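Local structure of 2''-aminoglycoside nucleotidyltransferase (Klebsiella pneumoniae, 4WQK) at residues 6-9 with 10-14; 128-131 with 132-136; 148-151 with 152-156; 161-164 with 165-169. The protein inactivates kanamycin, gentamicin, tobramycin and related aminoglycosides by adenylating their 2''-hydroxyl group, using magnesium ions as cofactor. One frame throughout, in Å; residues are numbered along the deposited sequence.

Each of the four contacts is a short run of one helix in a single monomer, joining residues three to five apart. Contact 1 belongs to the N-terminal domain, the other three to the C-terminal domain, and kanamycin binds in the cleft between the two domains. Contacts 2, 3 and 4 form one helical cluster: the centre of contact 2 lies about 11 Å from that of contact 3 and about 12 Å from that of contact 4, with Phe134 touching both Tyr153 and Arg169. Contact 1 stands apart, its centre about 24 Å from that of contact 2. The side chain of Gln6 lies about 6 Å, and that of His149 about 8 Å, from the side chain of the magnesium ligand Asp45.

Contact 1: residues 6-9 with 10-14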
loop_
_atom_site.group_PDB
_atom_site.type_symbol
_atom_site.label_atom_id
_atom_site.label_comp_id
_atom_site.label_asym_id
_atom_site.label_seq_id
_atom_site.Cartn_x
_atom_site.Cartn_y
_atom_site.Cartn_z
ATOM N N GLN A 6 11.765 -9.336 -5.238
ATOM C CA GLN A 6 10.972 -8.285 -4.608
ATOM C C GLN A 6 11.099 -8.323 -3.090
ATOM O O GLN A 6 11.161 -7.274 -2.463
ATOM C CB GLN A 6 9.479 -8.362 -4.988
ATOM C CG GLN A 6 9.217 -7.869 -6.374
ATOM C CD GLN A 6 7.755 -7.979 -6.741
ATOM O OE1 GLN A 6 6.946 -8.516 -5.976
ATOM N NE2 GLN A 6 7.416 -7.503 -7.936
ATOM N N VAL A 7 11.137 -9.522 -2.507
ATOM C CA VAL A 7 11.283 -9.634 -1.044
ATOM C C VAL A 7 12.616 -9.021 -0.625
ATOM O O VAL A 7 12.659 -8.194 0.305
ATOM C CB VAL A 7 11.200 -11.094 -0.555
ATOM C CG1 VAL A 7 11.661 -11.209 0.910
ATOM C CG2 VAL A 7 9.753 -11.598 -0.659
ATOM N N THR A 8 13.679 -9.347 -1.347
ATOM C CA THR A 8 15.001 -8.827 -1.004
ATOM C C THR A 8 14.988 -7.304 -1.137
ATOM O O THR A 8 15.512 -6.581 -0.267
ATOM C CB THR A 8 16.080 -9.432 -1.898
ATOM O OG1 THR A 8 16.141 -10.846 -1.666
ATOM C CG2 THR A 8 17.424 -8.826 -1.570
ATOM N N LEU A 9 14.320 -6.774 -2.177
ATOM C CA LEU A 9 14.242 -5.333 -2.364
ATOM C C LEU A 9 13.427 -4.635 -1.286
ATOM O O LEU A 9 13.831 -3.575 -0.776
ATOM C CB LEU A 9 13.672 -5.020 -3.761
ATOM C CG LEU A 9 13.545 -3.516 -4.027
ATOM C CD1 LEU A 9 14.912 -2.827 -4.020
ATOM C CD2 LEU A 9 12.899 -3.362 -5.410
ATOM N N ILE A 10 12.277 -5.192 -0.906
ATOM C CA ILE A 10 11.472 -4.688 0.192
ATOM C C ILE A 10 12.329 -4.629 1.461
ATOM O O ILE A 10 12.325 -3.604 2.170
ATOM C CB ILE A 10 10.210 -5.562 0.428
ATOM C CG1 ILE A 10 9.216 -5.341 -0.711
ATOM C CG2 ILE A 10 9.571 -5.205 1.760
ATOM C CD1 ILE A 10 8.071 -6.395 -0.743
ATOM N N HIS A 11 13.057 -5.701 1.736
ATOM C CA HIS A 11 13.892 -5.678 2.955
ATOM C C HIS A 11 14.966 -4.585 2.847
ATOM O O HIS A 11 15.231 -3.853 3.852
ATOM C CB HIS A 11 14.550 -7.040 3.239
ATOM C CG HIS A 11 13.595 -8.060 3.803
ATOM N ND1 HIS A 11 14.049 -9.160 4.506
ATOM C CD2 HIS A 11 12.246 -8.155 3.786
ATOM C CE1 HIS A 11 13.010 -9.886 4.892
ATOM N NE2 HIS A 11 11.902 -9.304 4.455
ATOM N N LYS A 12 15.602 -4.436 1.692
ATOM C CA LYS A 12 16.595 -3.347 1.557
ATOM C C LYS A 12 15.995 -1.957 1.750
ATOM O O LYS A 12 16.611 -1.104 2.411
ATOM C CB LYS A 12 17.281 -3.379 0.194
ATOM C CG LYS A 12 18.267 -4.480 0.005
ATOM C CD LYS A 12 18.889 -4.452 -1.400
ATOM C CE LYS A 12 19.984 -5.509 -1.514
ATOM N NZ LYS A 12 19.907 -6.177 -2.836
ATOM N N ILE A 13 14.828 -1.687 1.160
ATOM C CA ILE A 13 14.184 -0.388 1.309
ATOM C C ILE A 13 13.852 -0.124 2.769
ATOM O O ILE A 13 14.129 0.985 3.294
ATOM C CB ILE A 13 12.920 -0.326 0.453
ATOM C CG1 ILE A 13 13.315 -0.320 -1.015
ATOM C CG2 ILE A 13 12.124 0.932 0.755
ATOM C CD1 ILE A 13 12.124 -0.656 -1.937
ATOM N N LEU A 14 13.266 -1.118 3.448
ATOM C CA LEU A 14 12.840 -0.898 4.819
ATOM C C LEU A 14 14.053 -0.776 5.732
ATOM O O LEU A 14 13.997 -0.035 6.741
ATOM C CB LEU A 14 11.921 -2.011 5.298
ATOM C CG LEU A 14 10.614 -2.022 4.506
ATOM C CD1 LEU A 14 9.760 -3.122 5.113
ATOM C CD2 LEU A 14 9.874 -0.694 4.618
#
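Val7 and His11 touch one turn apart on helix 5-19, the first helix of the nucleotidyltransferase-fold N-terminal domain. The backbone bonds are those of a regular alpha helix: Ile10 N donates a hydrogen bond to Gln6 O at 2.8 Å and an N-H...O angle of 170°, and His11, Lys12 and Ile13 repeat the step to Val7, Thr8 and Leu9.

One CH-pi contact joins the side chains. Val7 CG1 sits over a face of the His11 imidazole, displaced toward the rim and 4.0 Å from His11 NE2, with the two side chains running alongside each other. The ring is held from elsewhere too, since His11 NE2 is hydrogen-bonded to Ile116 O.

Two further pairs are in van der Waals contact. Leu9 and Ile13, an apolar pair, slant across one another on the buried side, where Ile13 also rests on Leu86 of strand 84-93. On the exposed side, Thr8 CG2 lies 3.8 Å from Lys12 NZ; the lysine chain runs straight as far as CE and bends at its last torsion.

Gln6 turns its amide away from the following turn and binds Trp30 NE1 through OE1, and His43 O and Glu84 OE1 through NE2. Three partners thus fix the amide near the magnesium site. In the Leu9-Ile13 pair, with Leu9 CG anti to the backbone N (chi1 179°), Leu9 CG comes within 3.8 Å of Ile13 CD1.

Contact 2: residues 128-131 with 132-136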
loop_
_atom_site.group_PDB
_atom_site.type_symbol
_atom_site.label_atom_id
_atom_site.label_comp_id
_atom_site.label_asym_id
_atom_site.label_seq_id
_atom_site.Cartn_x
_atom_site.Cartn_y
_atom_site.Cartn_z
ATOM N N ALA A 128 -8.076 0.509 4.517
ATOM C CA ALA A 128 -7.435 1.283 3.457
ATOM C C ALA A 128 -7.213 0.478 2.194
ATOM O O ALA A 128 -7.392 0.989 1.082
ATOM C CB ALA A 128 -6.086 1.873 3.959
ATOM N N ILE A 129 -6.800 -0.773 2.370
ATOM C CA ILE A 129 -6.581 -1.674 1.239
ATOM C C ILE A 129 -7.880 -1.856 0.457
ATOM O O ILE A 129 -7.944 -1.715 -0.790
ATOM C CB ILE A 129 -6.032 -3.022 1.740
ATOM C CG1 ILE A 129 -4.631 -2.827 2.301
ATOM C CG2 ILE A 129 -6.056 -4.100 0.647
ATOM C CD1 ILE A 129 -4.120 -4.062 3.086
ATOM N N ILE A 130 -8.960 -2.114 1.178
ATOM C CA ILE A 130 -10.249 -2.377 0.545
ATOM C C ILE A 130 -10.832 -1.083 -0.063
ATOM O O ILE A 130 -11.392 -1.107 -1.166
ATOM C CB ILE A 130 -11.197 -3.003 1.580
ATOM C CG1 ILE A 130 -10.693 -4.403 1.893
ATOM C CG2 ILE A 130 -12.646 -3.049 1.065
ATOM C CD1 ILE A 130 -11.331 -5.013 3.079
ATOM N N TRP A 131 -10.678 0.055 0.624
ATOM C CA TRP A 131 -11.115 1.335 0.105
ATOM C C TRP A 131 -10.561 1.607 -1.305
ATOM O O TRP A 131 -11.280 2.114 -2.162
ATOM C CB TRP A 131 -10.661 2.433 1.064
ATOM C CG TRP A 131 -11.254 3.793 0.903
ATOM C CD1 TRP A 131 -10.648 4.896 0.339
ATOM C CD2 TRP A 131 -12.526 4.240 1.391
ATOM N NE1 TRP A 131 -11.467 5.993 0.452
ATOM C CE2 TRP A 131 -12.643 5.619 1.063
ATOM C CE3 TRP A 131 -13.601 3.615 2.048
ATOM C CZ2 TRP A 131 -13.764 6.366 1.407
ATOM C CZ3 TRP A 131 -14.701 4.346 2.377
ATOM C CH2 TRP A 131 -14.784 5.729 2.068
ATOM N N ASP A 132 -9.288 1.283 -1.532
ATOM C CA ASP A 132 -8.716 1.521 -2.862
ATOM C C ASP A 132 -9.367 0.687 -3.934
ATOM O O ASP A 132 -9.451 1.104 -5.098
ATOM C CB ASP A 132 -7.210 1.248 -2.865
ATOM C CG ASP A 132 -6.410 2.528 -2.856
ATOM O OD1 ASP A 132 -7.025 3.614 -2.983
ATOM O OD2 ASP A 132 -5.180 2.462 -2.686
ATOM N N TYR A 133 -9.813 -0.528 -3.601
ATOM C CA TYR A 133 -10.561 -1.298 -4.576
ATOM C C TYR A 133 -11.888 -0.631 -4.947
ATOM O O TYR A 133 -12.390 -0.808 -6.042
ATOM C CB TYR A 133 -10.871 -2.719 -4.091
ATOM C CG TYR A 133 -9.684 -3.642 -4.140
ATOM C CD1 TYR A 133 -9.308 -4.274 -5.312
ATOM C CD2 TYR A 133 -8.945 -3.886 -2.991
ATOM C CE1 TYR A 133 -8.179 -5.132 -5.330
ATOM C CE2 TYR A 133 -7.847 -4.734 -2.994
ATOM C CZ TYR A 133 -7.472 -5.344 -4.159
ATOM O OH TYR A 133 -6.366 -6.167 -4.112
ATOM N N PHE A 134 -12.463 0.151 -4.036
ATOM C CA PHE A 134 -13.691 0.841 -4.362
ATOM C C PHE A 134 -13.461 1.899 -5.446
ATOM O O PHE A 134 -14.285 2.056 -6.357
ATOM C CB PHE A 134 -14.328 1.481 -3.114
ATOM C CG PHE A 134 -14.704 0.479 -2.038
ATOM C CD1 PHE A 134 -14.965 -0.860 -2.342
ATOM C CD2 PHE A 134 -14.819 0.909 -0.720
ATOM C CE1 PHE A 134 -15.324 -1.764 -1.319
ATOM C CE2 PHE A 134 -15.179 0.004 0.300
ATOM C CZ PHE A 134 -15.447 -1.313 -0.018
ATOM N N TYR A 135 -12.331 2.608 -5.367
ATOM C CA TYR A 135 -12.003 3.525 -6.472
ATOM C C TYR A 135 -11.829 2.776 -7.786
ATOM O O TYR A 135 -12.291 3.240 -8.843
ATOM C CB TYR A 135 -10.731 4.310 -6.193
ATOM C CG TYR A 135 -10.784 5.289 -5.053
ATOM C CD1 TYR A 135 -11.619 6.409 -5.106
ATOM C CD2 TYR A 135 -9.991 5.102 -3.951
ATOM C CE1 TYR A 135 -11.630 7.332 -4.036
ATOM C CE2 TYR A 135 -9.981 5.994 -2.907
ATOM C CZ TYR A 135 -10.829 7.091 -2.937
ATOM O OH TYR A 135 -10.818 7.995 -1.870
ATOM N N TYR A 136 -11.152 1.632 -7.719
ATOM C CA TYR A 136 -10.922 0.811 -8.894
ATOM C C TYR A 136 -12.260 0.371 -9.510
ATOM O O TYR A 136 -12.413 0.364 -10.746
ATOM C CB TYR A 136 -10.016 -0.374 -8.494
ATOM C CG TYR A 136 -9.611 -1.261 -9.649
ATOM C CD1 TYR A 136 -9.215 -0.719 -10.863
ATOM C CD2 TYR A 136 -9.631 -2.640 -9.527
ATOM C CE1 TYR A 136 -8.827 -1.535 -11.920
ATOM C CE2 TYR A 136 -9.257 -3.467 -10.584
ATOM C CZ TYR A 136 -8.864 -2.908 -11.780
ATOM O OH TYR A 136 -8.497 -3.711 -12.845
#
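Ile130 and Phe134 make the apolar centre, side by side on helix 126-139, with Ile130 CG2 3.5 Å from Phe134 CZ. The same phenyl ring carries Ile130 O above the middle of one face, 3.7 Å from its plane. Trp131 crosses Phe134 at about a right angle and brings CE3 to 4.1 Å from Phe134 CD2. Phe172 of helix 162-176 meets Trp131, Phe134 and Tyr135 edge-to-face, so this flank is an aromatic seam between two helices of the C-terminal domain.

Farther out, Ile129 CG2 lies 4.1 Å from Tyr133 CE2, on the side where both residues touch Ile32. The rings of Trp131 and Tyr135 stand almost perpendicular, their planes at 88°, and Trp131 CD1 comes to 3.5 Å from Tyr135 CE2. At the polar edge Tyr135 OH approaches the rim of the indole, 3.1 Å from Trp131 NE1, and is hydrogen-bonded to Tyr176 OH.

The backbone bonding is irregular here: Tyr135 N reaches Trp131 O weakly, at 3.4 Å, and Phe134 N, weakly bonded to Ile130 O, also leans to Trp131 O three residues back. With these bonds weak, the packing of carbon and aromatic surfaces probably contributes to holding the turn.

Contact 3: residues 148-151 with 152-156; sequences KHIE and SYRLA
The guanidinium of Arg154 has Ile150 CG2 at its edge, near the plane of the group, where the methyl lies 4.0 Å from Arg154 NE. The two side chains run next to each other and point the same way; the arginine is extended from CG to NE. With Ile150 CG2 anti to the backbone N, this branch rather than the CG1 arm faces the arginine. The imidazole of His149 is overlaid by its own neighbour, Lys148 CG, 4.0 Å above the centre of one face, and its ring also meets that of Tyr136. The phenol of Tyr153 swings away from the preceding turn and meets the ring of Tyr133 edge-to-face; across the local contact Tyr153 CB stays close, 3.3 Å from His149 O.

All this belongs to helix 147-160, in the helical C-terminal domain, packed against helices 126-139 and 162-176. Its turns are alpha-helical: Tyr153 N binds His149 O at 2.9 Å, while Ser152 N, Arg154 N and Leu155 N bind Lys148 O, Ile150 O and Glu151 O, each at 3.0 Å. The bond to Lys148 O is the least straight, with an N-H...O angle of 153°.

Two polar ends leave the helix for the N-terminal domain. Lys148 NZ forms a salt bridge with Asp44 OD2, next in sequence to the magnesium ligand Asp45. Ser152 is buried, and in the conformer given here, one of two, its hydroxyl accepts a hydrogen bond from Arg41 NE; Ser152 CB lies 3.5 Å from Lys148 O.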
loop_
_atom_site.group_PDB
_atom_site.type_symbol
_atom_site.label_atom_id
_atom_site.label_comp_id
_atom_site.label_asym_id
_atom_site.label_seq_id
_atom_site.Cartn_x
_atom_site.Cartn_y
_atom_site.Cartn_z
ATOM N N LYS A 148 -6.790 -11.706 -11.015
ATOM C CA LYS A 148 -5.895 -11.534 -9.866
ATOM C C LYS A 148 -6.420 -10.447 -8.910
ATOM O O LYS A 148 -6.212 -10.537 -7.695
ATOM C CB LYS A 148 -4.454 -11.202 -10.290
ATOM C CG LYS A 148 -4.253 -9.842 -10.957
ATOM C CD LYS A 148 -2.889 -9.753 -11.659
ATOM C CE LYS A 148 -2.865 -8.631 -12.684
ATOM N NZ LYS A 148 -1.521 -8.506 -13.340
ATOM N N HIS A 149 -7.142 -9.458 -9.430
ATOM C CA HIS A 149 -7.641 -8.392 -8.567
ATOM C C HIS A 149 -8.886 -8.815 -7.865
ATOM O O HIS A 149 -9.116 -8.462 -6.697
ATOM C CB HIS A 149 -7.899 -7.136 -9.363
ATOM C CG HIS A 149 -6.655 -6.534 -9.907
ATOM N ND1 HIS A 149 -5.479 -6.487 -9.183
ATOM C CD2 HIS A 149 -6.388 -5.960 -11.101
ATOM C CE1 HIS A 149 -4.545 -5.903 -9.907
ATOM N NE2 HIS A 149 -5.068 -5.582 -11.078
ATOM N N ILE A 150 -9.686 -9.592 -8.573
ATOM C CA ILE A 150 -10.875 -10.159 -7.988
ATOM C C ILE A 150 -10.443 -11.047 -6.815
ATOM O O ILE A 150 -11.001 -10.954 -5.719
ATOM C CB ILE A 150 -11.652 -10.935 -9.042
ATOM C CG1 ILE A 150 -12.140 -9.975 -10.130
ATOM C CG2 ILE A 150 -12.878 -11.586 -8.431
ATOM C CD1 ILE A 150 -13.241 -9.083 -9.661
ATOM N N GLU A 151 -9.421 -11.862 -7.017
ATOM C CA GLU A 151 -8.993 -12.771 -5.959
ATOM C C GLU A 151 -8.387 -12.030 -4.773
ATOM O O GLU A 151 -8.640 -12.413 -3.618
ATOM C CB GLU A 151 -7.993 -13.795 -6.501
ATOM C CG GLU A 151 -8.634 -14.738 -7.496
ATOM C CD GLU A 151 -7.670 -15.766 -8.077
ATOM O OE1 GLU A 151 -6.436 -15.560 -7.980
ATOM O OE2 GLU A 151 -8.154 -16.780 -8.635
ATOM N N SER A 152 -7.580 -11.001 -5.026
ATOM C CA SER A 152 -6.944 -10.280 -3.925
ATOM C C SER A 152 -8.014 -9.523 -3.131
ATOM O O SER A 152 -7.976 -9.491 -1.890
ATOM C CB SER A 152 -5.852 -9.323 -4.433
ATOM O OG SER A 152 -4.614 -9.988 -4.664
ATOM N N TYR A 153 -8.993 -8.941 -3.837
ATOM C CA TYR A 153 -10.113 -8.283 -3.164
ATOM C C TYR A 153 -10.867 -9.228 -2.252
ATOM O O TYR A 153 -11.113 -8.890 -1.082
ATOM C CB TYR A 153 -11.084 -7.688 -4.185
ATOM C CG TYR A 153 -12.313 -7.021 -3.594
ATOM C CD1 TYR A 153 -12.215 -5.790 -2.948
ATOM C CD2 TYR A 153 -13.560 -7.626 -3.650
ATOM C CE1 TYR A 153 -13.326 -5.162 -2.401
ATOM C CE2 TYR A 153 -14.684 -6.997 -3.086
ATOM C CZ TYR A 153 -14.559 -5.769 -2.489
ATOM O OH TYR A 153 -15.675 -5.153 -1.942
ATOM N N ARG A 154 -11.239 -10.407 -2.763
ATOM C CA ARG A 154 -12.019 -11.314 -1.934
ATOM C C ARG A 154 -11.202 -11.800 -0.749
ATOM O O ARG A 154 -11.759 -11.964 0.319
ATOM C CB ARG A 154 -12.566 -12.502 -2.717
ATOM C CG ARG A 154 -13.772 -12.155 -3.554
ATOM C CD ARG A 154 -14.281 -13.458 -4.158
ATOM N NE ARG A 154 -14.967 -13.190 -5.443
ATOM C CZ ARG A 154 -16.281 -13.165 -5.678
ATOM N NH1 ARG A 154 -17.148 -13.459 -4.740
ATOM N NH2 ARG A 154 -16.717 -12.882 -6.886
ATOM N N LEU A 155 -9.897 -11.959 -0.916
ATOM C CA LEU A 155 -9.034 -12.315 0.212
ATOM C C LEU A 155 -9.006 -11.237 1.300
ATOM O O LEU A 155 -9.137 -11.543 2.491
ATOM C CB LEU A 155 -7.643 -12.575 -0.309
ATOM C CG LEU A 155 -6.595 -13.074 0.647
ATOM C CD1 LEU A 155 -7.188 -14.204 1.517
ATOM C CD2 LEU A 155 -5.452 -13.582 -0.224
ATOM N N ALA A 156 -8.849 -9.979 0.927
ATOM C CA ALA A 156 -8.942 -8.866 1.867
ATOM C C ALA A 156 -10.325 -8.836 2.535
ATOM O O ALA A 156 -10.432 -8.655 3.749
ATOM C CB ALA A 156 -8.653 -7.564 1.145
#

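Contact 4: residues 161-164 with 165-169; sequences GAEK and VEVLR
Val165 packs back on the start of its own helix, with CG2 3.3 Å from Gly161 O. Since CG2 lies beside the backbone N, this methyl follows the N-H, which is bonded to the same oxygen: Val165 N to Gly161 O is 3.0 Å, with an N-H...O angle of 170°. The carbonyl is thus met by an N-H and a methyl of one residue.

A similar fit recurs two residues on, where Val167 CG2 comes to 3.3 Å from Glu163 O. The Glu163 side chain, bent at chi2 (69°), slants across the valine and leaves Glu163 OE2 3.9 Å from Val167 CG2. The carboxylates of Glu163 and Glu166 approach without touching, their OE1 atoms 4.9 Å apart.

Ala162 O has two partners: Glu166 N at 3.0 Å and a water that donates to it at 3.1 Å. That water in turn accepts a weak bond from Arg169 NH2, making a weak water bridge from the first turn to a residue two turns on.

Beyond this shell, Val165 packs against Tyr153, Cys157 and Leu160 of helix 147-160 and Ile130 of helix 126-139, which places the turn on the domain's helical core. Gly161, with positive phi (108°), ends one helix and is the N-cap of the next: a tight helix-to-helix junction opening the final helix, 162-176, of the C-terminal domain.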
loop_
_atom_site.group_PDB
_atom_site.type_symbol
_atom_site.label_atom_id
_atom_site.label_comp_id
_atom_site.label_asym_id
_atom_site.label_seq_id
_atom_site.Cartn_x
_atom_site.Cartn_y
_atom_site.Cartn_z
ATOM N N GLY A 161 -13.790 -9.240 6.994
ATOM C CA GLY A 161 -15.093 -9.786 7.283
ATOM C C GLY A 161 -16.191 -9.073 6.499
ATOM O O GLY A 161 -16.186 -7.859 6.304
ATOM N N ALA A 162 -17.153 -9.851 6.064
ATOM C CA ALA A 162 -18.241 -9.325 5.258
ATOM C C ALA A 162 -18.992 -8.167 5.916
ATOM O O ALA A 162 -19.387 -7.243 5.227
ATOM C CB ALA A 162 -19.199 -10.423 4.946
ATOM N N GLU A 163 -19.234 -8.242 7.223
ATOM C CA GLU A 163 -19.957 -7.174 7.919
ATOM C C GLU A 163 -19.267 -5.823 7.737
ATOM O O GLU A 163 -19.889 -4.836 7.309
ATOM C CB GLU A 163 -20.084 -7.505 9.413
ATOM C CG GLU A 163 -20.652 -6.372 10.268
ATOM C CD GLU A 163 -22.123 -6.083 9.987
ATOM O OE1 GLU A 163 -22.805 -6.970 9.413
ATOM O OE2 GLU A 163 -22.597 -4.971 10.344
ATOM N N LYS A 164 -17.979 -5.788 8.044
ATOM C CA LYS A 164 -17.214 -4.550 7.955
ATOM C C LYS A 164 -17.064 -4.103 6.508
ATOM O O LYS A 164 -17.130 -2.912 6.205
ATOM C CB LYS A 164 -15.829 -4.723 8.603
ATOM C CG LYS A 164 -15.872 -4.775 10.140
ATOM C CD LYS A 164 -14.463 -4.979 10.713
ATOM C CE LYS A 164 -14.488 -5.288 12.194
ATOM N NZ LYS A 164 -13.074 -5.367 12.694
ATOM N N VAL A 165 -16.843 -5.035 5.591
ATOM C CA VAL A 165 -16.757 -4.627 4.199
ATOM C C VAL A 165 -18.069 -3.956 3.682
ATOM O O VAL A 165 -18.017 -2.929 2.986
ATOM C CB VAL A 165 -16.400 -5.829 3.300
ATOM C CG1 VAL A 165 -16.468 -5.407 1.819
ATOM C CG2 VAL A 165 -14.994 -6.292 3.647
ATOM N N GLU A 166 -19.232 -4.519 4.014
ATOM C CA GLU A 166 -20.494 -3.941 3.581
ATOM C C GLU A 166 -20.656 -2.528 4.122
ATOM O O GLU A 166 -21.099 -1.643 3.408
ATOM C CB GLU A 166 -21.671 -4.831 4.020
ATOM C CG GLU A 166 -23.010 -4.601 3.283
ATOM C CD GLU A 166 -24.161 -5.353 3.952
ATOM O OE1 GLU A 166 -23.869 -6.290 4.727
ATOM O OE2 GLU A 166 -25.345 -5.024 3.710
ATOM N N VAL A 167 -20.310 -2.335 5.381
ATOM C CA VAL A 167 -20.430 -1.012 5.956
ATOM C C VAL A 167 -19.451 -0.020 5.286
ATOM O O VAL A 167 -19.815 1.125 4.986
ATOM C CB VAL A 167 -20.222 -1.075 7.494
ATOM C CG1 VAL A 167 -20.257 0.296 8.064
ATOM C CG2 VAL A 167 -21.336 -1.938 8.153
ATOM N N LEU A 168 -18.214 -0.442 5.036
ATOM C CA LEU A 168 -17.240 0.410 4.354
ATOM C C LEU A 168 -17.678 0.777 2.948
ATOM O O LEU A 168 -17.544 1.926 2.534
ATOM C CB LEU A 168 -15.882 -0.301 4.286
ATOM C CG LEU A 168 -14.683 0.629 4.088
ATOM C CD1 LEU A 168 -14.464 1.512 5.294
ATOM C CD2 LEU A 168 -13.443 -0.249 3.815
ATOM N N ARG A 169 -18.204 -0.193 2.202
ATOM C CA ARG A 169 -18.679 0.055 0.833
ATOM C C ARG A 169 -19.804 1.110 0.868
ATOM O O ARG A 169 -19.890 1.979 0.007
ATOM C CB ARG A 169 -19.174 -1.226 0.154
ATOM C CG ARG A 169 -19.294 -1.104 -1.350
ATOM C CD ARG A 169 -19.842 -2.412 -1.963
ATOM N NE ARG A 169 -19.335 -3.592 -1.254
ATOM C CZ ARG A 169 -20.093 -4.577 -0.760
ATOM N NH1 ARG A 169 -21.422 -4.555 -0.912
ATOM N NH2 ARG A 169 -19.518 -5.595 -0.115
HETATM O O HOH W 1 -19.520 -7.836 2.202
#